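Local coordinates for protein putative carbohydrate-active enzyme (Uncultured organism, PDB 5WH8) that probably hydrolyses O-glycosidic bonds in cellulose-type glucans through its family 5 glycoside hydrolase domain, one part of a longer multi-modular protein, at residues G73-N78 / D84-Y89; E253-M258 / K304-Q309. All coordinates share one frame; numbering follows the deposited sequence.

Interaction 1 (G73-N78 / D84-Y89); sequences GGYTTN and DDYNAY. With EDO (1,2-ethanediol), chain J.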
# COMPACT_ATOMS: atom_id res chain seq x y z
N GLY A 73 -20.36 0.55 -4.50
CA GLY A 73 -19.79 -0.75 -4.21
C GLY A 73 -18.78 -0.78 -3.09
O GLY A 73 -18.15 -1.82 -2.83
N GLY A 74 -18.61 0.35 -2.41
CA GLY A 74 -17.67 0.45 -1.30
C GLY A 74 -18.03 -0.50 -0.18
O GLY A 74 -19.17 -0.96 -0.11
N TYR A 75 -17.08 -0.78 0.70
CA TYR A 75 -17.27 -1.76 1.76
C TYR A 75 -18.48 -1.42 2.62
O TYR A 75 -19.20 -2.32 3.06
CB TYR A 75 -16.02 -1.85 2.63
CG TYR A 75 -16.05 -2.95 3.67
CD1 TYR A 75 -16.62 -2.74 4.91
CD2 TYR A 75 -15.44 -4.17 3.42
CE1 TYR A 75 -16.64 -3.72 5.87
CE2 TYR A 75 -15.45 -5.17 4.38
CZ TYR A 75 -16.04 -4.93 5.61
OH TYR A 75 -16.04 -5.91 6.58
N THR A 76 -18.74 -0.13 2.85
CA THR A 76 -19.82 0.24 3.78
C THR A 76 -21.21 0.24 3.12
O THR A 76 -22.22 0.46 3.80
CB THR A 76 -19.61 1.64 4.40
OG1 THR A 76 -19.73 2.65 3.40
CG2 THR A 76 -18.27 1.73 5.12
N THR A 77 -21.26 0.00 1.81
CA THR A 77 -22.48 0.27 1.02
C THR A 77 -23.43 -0.92 0.82
O THR A 77 -24.61 -0.71 0.53
CB THR A 77 -22.16 0.78 -0.41
OG1 THR A 77 -21.62 -0.28 -1.20
CG2 THR A 77 -21.17 1.94 -0.38
N ASN A 78 -22.92 -2.14 0.93
CA ASN A 78 -23.69 -3.35 0.58
C ASN A 78 -24.30 -3.23 -0.81
O ASN A 78 -25.42 -3.70 -1.06
CB ASN A 78 -24.78 -3.63 1.64
CG ASN A 78 -24.23 -4.18 2.93
OD1 ASN A 78 -23.35 -5.04 2.94
ND2 ASN A 78 -24.79 -3.72 4.05
N ASP A 84 -19.25 -9.17 5.19
CA ASP A 84 -18.52 -10.40 5.52
C ASP A 84 -18.07 -11.15 4.27
O ASP A 84 -17.02 -11.79 4.28
CB ASP A 84 -19.38 -11.31 6.41
CG ASP A 84 -19.50 -10.81 7.83
OD1 ASP A 84 -18.48 -10.88 8.56
OD2 ASP A 84 -20.59 -10.34 8.22
N ASP A 85 -18.85 -11.08 3.19
CA ASP A 85 -18.39 -11.67 1.93
C ASP A 85 -17.24 -10.87 1.30
O ASP A 85 -16.39 -11.44 0.63
CB ASP A 85 -19.53 -11.78 0.94
CG ASP A 85 -20.55 -12.83 1.34
OD1 ASP A 85 -20.14 -13.87 1.89
OD2 ASP A 85 -21.75 -12.61 1.08
N TYR A 86 -17.24 -9.56 1.48
CA TYR A 86 -16.13 -8.73 1.00
C TYR A 86 -14.88 -9.17 1.78
O TYR A 86 -13.79 -9.32 1.19
CB TYR A 86 -16.48 -7.24 1.21
CG TYR A 86 -15.82 -6.24 0.29
CD1 TYR A 86 -14.48 -6.37 -0.06
CD2 TYR A 86 -16.53 -5.15 -0.19
CE1 TYR A 86 -13.87 -5.44 -0.89
CE2 TYR A 86 -15.90 -4.20 -1.02
CZ TYR A 86 -14.57 -4.36 -1.35
OH TYR A 86 -13.92 -3.43 -2.16
N ASN A 87 -15.03 -9.43 3.08
CA ASN A 87 -13.93 -9.99 3.88
C ASN A 87 -13.38 -11.28 3.26
O ASN A 87 -12.16 -11.50 3.19
CB ASN A 87 -14.38 -10.30 5.33
CG ASN A 87 -14.58 -9.06 6.18
OD1 ASN A 87 -14.35 -7.94 5.74
ND2 ASN A 87 -15.03 -9.28 7.43
N ALA A 88 -14.27 -12.16 2.80
CA ALA A 88 -13.85 -13.44 2.26
C ALA A 88 -13.09 -13.27 0.94
O ALA A 88 -12.09 -13.96 0.68
CB ALA A 88 -15.07 -14.35 2.06
N TYR A 89 -13.53 -12.32 0.14
CA TYR A 89 -12.85 -11.96 -1.10
C TYR A 89 -11.43 -11.44 -0.84
O TYR A 89 -10.48 -11.79 -1.56
CB TYR A 89 -13.68 -10.91 -1.83
CG TYR A 89 -13.04 -10.29 -3.05
CD1 TYR A 89 -13.11 -10.92 -4.28
CD2 TYR A 89 -12.38 -9.07 -2.97
CE1 TYR A 89 -12.54 -10.36 -5.40
CE2 TYR A 89 -11.80 -8.51 -4.09
CZ TYR A 89 -11.89 -9.15 -5.29
OH TYR A 89 -11.33 -8.60 -6.41
C1 EDO J . -16.11 -13.23 8.10
O1 EDO J . -16.07 -11.80 7.99
C2 EDO J . -15.48 -13.90 6.89
O2 EDO J . -16.34 -13.79 5.75
O HOH W 1 -15.50 -1.64 -3.24
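Tyr75 reaches from the loop 73-78 to helix 83-100, where its ring meets Tyr86 and its hydroxyl meets Asn87. CG stands anti to the backbone N (chi1 -173°), which carries the ring from CB out toward the helix. Along the ring, CD2 lies over one face of Tyr86, nearer the rim than the middle, and is 3.8 Å from Tyr86 CG. CE2 follows, 3.9 Å from Tyr86 CB. The two ring planes are inclined at 45°, an oblique aromatic pair. At the tip, Tyr75 OH donates to Asn87 OD1 at 2.8 Å; the amide oxygen sits at the edge of the Tyr75 ring, while the donor is tilted 32° from the carbonyl plane. Asn87 ND2 in turn donates to O1 of a 1,2-ethanediol (2.8 Å), probably from the crystallisation liquor, which also donates to the backbone O and to OD1 of Asp84. The Tyr86 ring points back toward the loop, roughly counter to Tyr75; its OH and Gly73 O share a water, 2.6 Å and 2.7 Å away respectively. The contact is buried at the C-terminal end of the barrel strands, in the beta-alpha connection from strand 62-68 to helix 83-100. Trp108 and Phe128 meet the Tyr75 ring edge-to-face, Asn87 packs on helix 122-135, and Ile67 of strand 62-68 touches both tyrosines.

Interaction 2 (E253-M258 / K304-Q309); sequences ECNTWM and KRKLSQ. With EDO (1,2-ethanediol), chain I.
Lys306 of helix 298-307 reaches helix 251-263, where it meets Asn255 at its ammonium end and Met258 near its root. The polar part is a single hydrogen bond, from Lys306 NZ to Asn255 OD1 at 3.0 Å. The two side chains cross at about a right angle, and the nitrogen comes from above the amide, 45° out of the carbonyl plane. Lys306 CE also approaches the same oxygen, at 3.2 Å. The stronger partner of Asn255 OD1 is Tyr302 OH, on the same helix as the lysine, so two donors of one helix grip the amide oxygen.

Apolar contact is sparse. Lys306 CG is 4.3 Å from Met258 CE; beyond it the chain bends at chi2 (-62°) and then runs extended, which carries NZ to Asn255. Met258, bent at chi2 as well, lies against Trp268, which Lys306 touches too.

A bound 1,2-ethanediol, probably from the crystallisation liquor, lies against Asn255, Met258 and the end of Lys306. Its C2 is 3.4 Å from Met258 CB, and its O1 receives a weak bond from Lys306 NZ at 3.2 Å.

Within 304-309 the chain leaves the helix with Arg305 O accepting from Ser308 N, Ser308 OG and Gln309 NE2; the last of these is 3.1 Å away. The whole is outer-layer packing of a family 5 TIM barrel: helix 251-263, between the last two barrel strands, meets helix 298-307, which comes after the eighth, with Trp268 of that closing strand beneath.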
# COMPACT_ATOMS: atom_id res chain seq x y z
N GLU A 253 9.90 14.29 -13.35
CA GLU A 253 9.66 14.57 -11.94
C GLU A 253 9.54 13.24 -11.18
O GLU A 253 10.02 13.11 -10.04
CB GLU A 253 8.42 15.45 -11.72
CG GLU A 253 8.14 15.82 -10.25
CD GLU A 253 9.20 16.74 -9.64
OE1 GLU A 253 9.84 17.52 -10.40
OE2 GLU A 253 9.38 16.69 -8.40
N CYS A 254 8.93 12.22 -11.78
CA CYS A 254 8.87 10.93 -11.11
C CYS A 254 10.28 10.35 -10.93
O CYS A 254 10.55 9.73 -9.91
CB CYS A 254 7.97 9.94 -11.87
SG CYS A 254 7.39 8.58 -10.82
N ASN A 255 11.16 10.56 -11.90
CA ASN A 255 12.56 10.09 -11.73
C ASN A 255 13.22 10.76 -10.52
O ASN A 255 13.93 10.12 -9.75
CB ASN A 255 13.37 10.35 -13.00
CG ASN A 255 13.10 9.33 -14.11
OD1 ASN A 255 12.58 8.24 -13.86
ND2 ASN A 255 13.50 9.67 -15.33
N THR A 256 12.97 12.05 -10.34
CA THR A 256 13.46 12.77 -9.16
C THR A 256 12.95 12.14 -7.87
O THR A 256 13.74 11.87 -6.96
CB THR A 256 13.08 14.26 -9.21
OG1 THR A 256 13.68 14.85 -10.37
CG2 THR A 256 13.53 15.02 -7.97
N TRP A 257 11.64 11.88 -7.80
CA TRP A 257 11.06 11.18 -6.68
C TRP A 257 11.67 9.79 -6.48
O TRP A 257 11.89 9.39 -5.34
CB TRP A 257 9.55 11.05 -6.85
CG TRP A 257 8.74 12.23 -6.39
CD1 TRP A 257 8.15 13.19 -7.18
CD2 TRP A 257 8.37 12.55 -5.04
NE1 TRP A 257 7.44 14.07 -6.40
CE2 TRP A 257 7.57 13.72 -5.09
CE3 TRP A 257 8.63 11.97 -3.80
CZ2 TRP A 257 7.04 14.31 -3.94
CZ3 TRP A 257 8.10 12.56 -2.66
CH2 TRP A 257 7.31 13.71 -2.74
N MET A 258 11.90 9.04 -7.56
CA MET A 258 12.47 7.70 -7.45
C MET A 258 13.88 7.74 -6.88
O MET A 258 14.20 6.95 -6.01
CB MET A 258 12.49 6.99 -8.80
CG MET A 258 11.12 6.62 -9.28
SD MET A 258 10.65 4.99 -8.69
CE MET A 258 8.93 4.91 -9.28
N LYS A 304 6.97 -0.70 -14.99
CA LYS A 304 7.52 -2.03 -15.17
C LYS A 304 9.03 -2.00 -15.37
O LYS A 304 9.76 -2.86 -14.86
CB LYS A 304 6.83 -2.73 -16.36
CG LYS A 304 7.11 -4.19 -16.47
CD LYS A 304 6.22 -4.87 -17.52
CE LYS A 304 6.83 -6.18 -17.85
NZ LYS A 304 6.04 -6.90 -18.86
N ARG A 305 9.52 -0.98 -16.08
CA ARG A 305 10.96 -0.81 -16.24
C ARG A 305 11.65 -0.48 -14.90
O ARG A 305 12.72 -1.03 -14.61
CB ARG A 305 11.23 0.28 -17.28
CG ARG A 305 12.68 0.39 -17.69
CD ARG A 305 12.80 1.01 -19.07
NE ARG A 305 14.20 1.14 -19.44
CZ ARG A 305 14.64 1.59 -20.61
NH1 ARG A 305 13.78 1.97 -21.55
NH2 ARG A 305 15.94 1.66 -20.83
N LYS A 306 11.04 0.36 -14.06
CA LYS A 306 11.61 0.63 -12.72
C LYS A 306 11.61 -0.64 -11.84
O LYS A 306 12.56 -0.90 -11.08
CB LYS A 306 10.83 1.72 -11.98
CG LYS A 306 10.88 3.12 -12.61
CD LYS A 306 12.31 3.68 -12.65
CE LYS A 306 12.32 5.10 -13.26
NZ LYS A 306 13.65 5.49 -13.73
N LEU A 307 10.55 -1.43 -11.92
CA LEU A 307 10.44 -2.68 -11.18
C LEU A 307 11.47 -3.73 -11.60
O LEU A 307 11.76 -4.66 -10.83
CB LEU A 307 9.04 -3.26 -11.36
CG LEU A 307 7.90 -2.53 -10.67
CD1 LEU A 307 6.54 -2.96 -11.23
CD2 LEU A 307 7.92 -2.74 -9.15
N SER A 308 12.02 -3.61 -12.81
CA SER A 308 12.94 -4.60 -13.35
C SER A 308 14.36 -4.40 -12.86
O SER A 308 15.24 -5.20 -13.16
CB SER A 308 12.91 -4.58 -14.88
OG SER A 308 13.71 -3.52 -15.39
N GLN A 309 14.60 -3.32 -12.11
CA GLN A 309 15.94 -3.07 -11.57
C GLN A 309 16.30 -4.13 -10.51
O GLN A 309 15.42 -4.82 -9.99
CB GLN A 309 16.02 -1.67 -10.95
CG GLN A 309 15.70 -0.53 -11.92
CD GLN A 309 16.47 -0.60 -13.23
OE1 GLN A 309 17.69 -0.73 -13.26
NE2 GLN A 309 15.74 -0.50 -14.34
C1 EDO I . 15.46 7.48 -11.52
O1 EDO I . 16.08 7.43 -12.82
C2 EDO I . 15.00 6.14 -10.93
O2 EDO I . 15.75 4.97 -11.33

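How the interactions relate
Both contacts lie outside the strands of the same eight-stranded barrel, one in a beta-alpha connection and one between outer helices, on opposite sides of the chain's centre, about 34 Å apart between centres and without touching. Interaction 1 is local in sequence, linking a loop to the helix just after it; interaction 2 is more distant, bringing together two helices with the eighth strand and a further short helix between them in sequence. The first is buried and rich in aromatic surface, with a neutral phenol-to-amide bond and a water joining a backbone carbonyl to a phenol. The second is smaller and only partly buried, a lysine reaching across to an amide with little apolar contact. Each involves an asparagine oxygen as acceptor.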